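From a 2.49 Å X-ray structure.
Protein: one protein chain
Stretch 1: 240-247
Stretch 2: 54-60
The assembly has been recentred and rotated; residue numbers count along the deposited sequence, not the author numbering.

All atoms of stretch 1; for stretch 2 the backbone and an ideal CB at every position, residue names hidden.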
# COMPACT_ATOMS: atom_id res chain seq x y z
N GLN A 240 3.09 21.90 12.22
CA GLN A 240 4.33 21.21 12.13
C GLN A 240 4.68 20.61 13.49
O GLN A 240 4.60 21.29 14.50
CB GLN A 240 5.36 22.20 11.67
CG GLN A 240 6.57 21.56 11.12
CD GLN A 240 7.33 22.42 10.13
OE1 GLN A 240 6.87 23.50 9.69
NE2 GLN A 240 8.50 21.92 9.75
N TYR A 241 5.01 19.32 13.49
CA TYR A 241 5.39 18.60 14.71
C TYR A 241 6.90 18.74 14.91
O TYR A 241 7.68 18.45 14.02
CB TYR A 241 4.97 17.12 14.61
CG TYR A 241 5.40 16.22 15.75
CD1 TYR A 241 4.82 16.33 17.00
CD2 TYR A 241 6.35 15.23 15.57
CE1 TYR A 241 5.21 15.52 18.03
CE2 TYR A 241 6.74 14.40 16.61
CZ TYR A 241 6.17 14.56 17.84
OH TYR A 241 6.53 13.77 18.90
N THR A 242 7.30 19.19 16.09
CA THR A 242 8.68 19.50 16.39
C THR A 242 8.88 19.29 17.87
O THR A 242 8.20 19.95 18.63
CB THR A 242 8.99 21.00 16.08
OG1 THR A 242 8.70 21.28 14.70
CG2 THR A 242 10.45 21.32 16.36
N ASN A 243 9.81 18.42 18.27
CA ASN A 243 10.12 18.19 19.67
C ASN A 243 8.87 17.92 20.50
O ASN A 243 8.66 18.55 21.52
CB ASN A 243 10.87 19.40 20.25
CG ASN A 243 12.17 19.68 19.54
OD1 ASN A 243 12.91 18.78 19.16
ND2 ASN A 243 12.48 20.96 19.37
N GLY A 244 8.03 17.01 20.03
CA GLY A 244 6.84 16.59 20.79
C GLY A 244 5.63 17.51 20.79
O GLY A 244 4.65 17.25 21.49
N GLU A 245 5.67 18.57 20.00
CA GLU A 245 4.65 19.59 20.01
C GLU A 245 4.28 19.92 18.60
O GLU A 245 5.14 19.92 17.75
CB GLU A 245 5.23 20.88 20.57
CG GLU A 245 4.89 21.15 22.00
CD GLU A 245 5.55 22.42 22.54
OE1 GLU A 245 6.14 23.18 21.73
OE2 GLU A 245 5.46 22.64 23.79
N ILE A 246 3.02 20.28 18.38
CA ILE A 246 2.59 20.82 17.10
C ILE A 246 2.16 22.28 17.24
O ILE A 246 1.26 22.60 18.03
CB ILE A 246 1.43 20.06 16.52
CG1 ILE A 246 1.76 18.58 16.49
CG2 ILE A 246 1.08 20.59 15.11
CD1 ILE A 246 0.58 17.68 16.01
N LEU A 247 2.80 23.15 16.46
CA LEU A 247 2.45 24.57 16.36
C LEU A 247 2.19 24.97 14.87
O LEU A 247 2.67 24.33 13.88
CB LEU A 247 3.56 25.44 16.90
CG LEU A 247 4.36 24.92 18.09
CD1 LEU A 247 5.69 25.65 18.20
CD2 LEU A 247 3.56 25.13 19.34
OXT LEU A 247 1.52 26.00 14.65
N UNK A 54 -5.47 27.98 18.68
CA UNK A 54 -4.88 27.07 19.66
C UNK A 54 -3.38 27.29 19.73
O UNK A 54 -2.74 27.49 18.70
CB UNK A 54 -5.19 25.61 19.31
N UNK A 55 -2.82 27.26 20.93
CA UNK A 55 -1.39 27.55 21.08
C UNK A 55 -0.52 26.42 20.61
O UNK A 55 0.48 26.63 19.92
CB UNK A 55 -1.06 27.86 22.54
N UNK A 56 -0.85 25.21 21.05
CA UNK A 56 -0.13 24.04 20.62
C UNK A 56 -0.97 22.80 20.77
O UNK A 56 -1.88 22.77 21.58
CB UNK A 56 1.18 23.90 21.41
N UNK A 57 -0.64 21.77 20.00
CA UNK A 57 -1.20 20.45 20.19
C UNK A 57 -0.07 19.52 20.60
O UNK A 57 0.96 19.50 19.96
CB UNK A 57 -1.90 19.95 18.93
N UNK A 58 -0.28 18.74 21.67
CA UNK A 58 0.67 17.74 22.12
C UNK A 58 0.04 16.34 21.93
O UNK A 58 -0.81 15.94 22.71
CB UNK A 58 1.06 17.98 23.58
N UNK A 59 0.45 15.61 20.87
CA UNK A 59 -0.02 14.27 20.62
C UNK A 59 0.68 13.22 21.50
O UNK A 59 1.89 13.24 21.64
CB UNK A 59 0.18 13.93 19.14
N UNK A 60 -0.10 12.33 22.09
CA UNK A 60 0.43 11.25 22.91
C UNK A 60 -0.24 9.91 22.53
O UNK A 60 -1.27 9.86 21.85
CB UNK A 60 0.22 11.56 24.39

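Stretch 1 is a hairpin that turns at Asn243 and Gly244, and its second strand, Glu245 to Ile246, lies beside stretch 2 running the opposite way. Backbone pairing fixes the register first; side chains are then read against it.

Position 54 lies beyond the reach of stretch 1, which sets no preference there. The residue is Cys54, and it makes no contact across the pair.

At position 55 the CA-to-CB bond points away and nothing of stretch 1 lies within 5.5 Å of the ideal CB. Many residues would suit, long polar ones included. It is Lys55, which meets the hairpin through its backbone: its O lies 3.5 Å from Leu247 CD2.

Position 56 is more demanding. Its CB points sideways, the ideal CB sits 3.4 Å from Leu247 CD2, and the CG of Glu245 is 4.7 Å away, leading to a carboxylate. A long basic side chain is the obvious candidate, though a polar or aliphatic one could also pack on Leu247. The residue is Arg56, whose NE forms a salt bridge with Glu245 OE2 at 2.8 Å. Its chi1 is p and its chi3 also p. Its backbone contributes too, with CA 3.3 Å from Ile246 O in a CA-H...O contact.

Position 57 is paired directly with Ile246. Its N donates to Ile246 O at 2.9 Å, and Ile246 N donates to its O at 2.7 Å, closing an antiparallel hydrogen-bonded pair. These bonds use main-chain atoms, so they exclude proline, which has no N-H to give, but otherwise leave the side chain open; the ideal CB, 4.1 Å from Ile246 CB, asks for an apolar group, and the extended backbone suits a beta-branched one. Val57 fits, its CB 4.0 Å from Ile246 CB.

At position 58 the CB again points sideways, with Gly244 O 4.2 Å and Glu245 CG 5.2 Å from the ideal CB. Small or medium aliphatics would serve, as might a polar residue reaching that carbonyl. Val58 takes the aliphatic answer: its CG1 is 3.7 Å from Gly244 O, and its CG2 is 4.3 Å from Glu245 CG.

At position 59 the CA-to-CB bond points toward stretch 1, with Ile246 CD1 and the ring of Tyr241 both within reach: the ideal CB lies 4.9 Å from Ile246 CD1 and 5.4 Å from Tyr241 CE1. Any compact apolar residue could fill this space, and a phi of -79° admits proline. Pro59 is found, its CG 3.9 Å from Tyr241 CE1 and 4.2 Å from Ile246 CD1.

Position 60 turns away from stretch 1, which leaves the choice open; the residue is Val60.

Stretch 2 54-60: CKRVVPV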
# COMPACT_ATOMS: atom_id res chain seq x y z
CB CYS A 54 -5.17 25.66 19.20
SG CYS A 54 -4.49 24.37 20.19
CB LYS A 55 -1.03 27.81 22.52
CG LYS A 55 0.48 27.98 22.71
CD LYS A 55 0.80 28.83 23.94
CE LYS A 55 2.29 29.08 24.05
NZ LYS A 55 2.51 30.29 24.84
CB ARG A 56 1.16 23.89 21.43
CG ARG A 56 0.94 23.52 22.91
CD ARG A 56 2.24 23.12 23.58
NE ARG A 56 3.15 24.23 23.82
CZ ARG A 56 3.06 25.05 24.86
NH1 ARG A 56 2.10 24.90 25.77
NH2 ARG A 56 3.92 26.04 24.99
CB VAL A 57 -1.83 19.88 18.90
CG1 VAL A 57 -2.39 18.51 19.19
CG2 VAL A 57 -2.94 20.80 18.36
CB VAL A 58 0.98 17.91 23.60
CG1 VAL A 58 1.99 16.84 24.05
CG2 VAL A 58 1.46 19.30 23.91
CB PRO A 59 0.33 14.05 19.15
CG PRO A 59 1.49 14.85 18.92
CD PRO A 59 1.38 16.04 19.81
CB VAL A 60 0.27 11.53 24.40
CG1 VAL A 60 0.95 12.86 24.75
CG2 VAL A 60 -1.20 11.53 24.82
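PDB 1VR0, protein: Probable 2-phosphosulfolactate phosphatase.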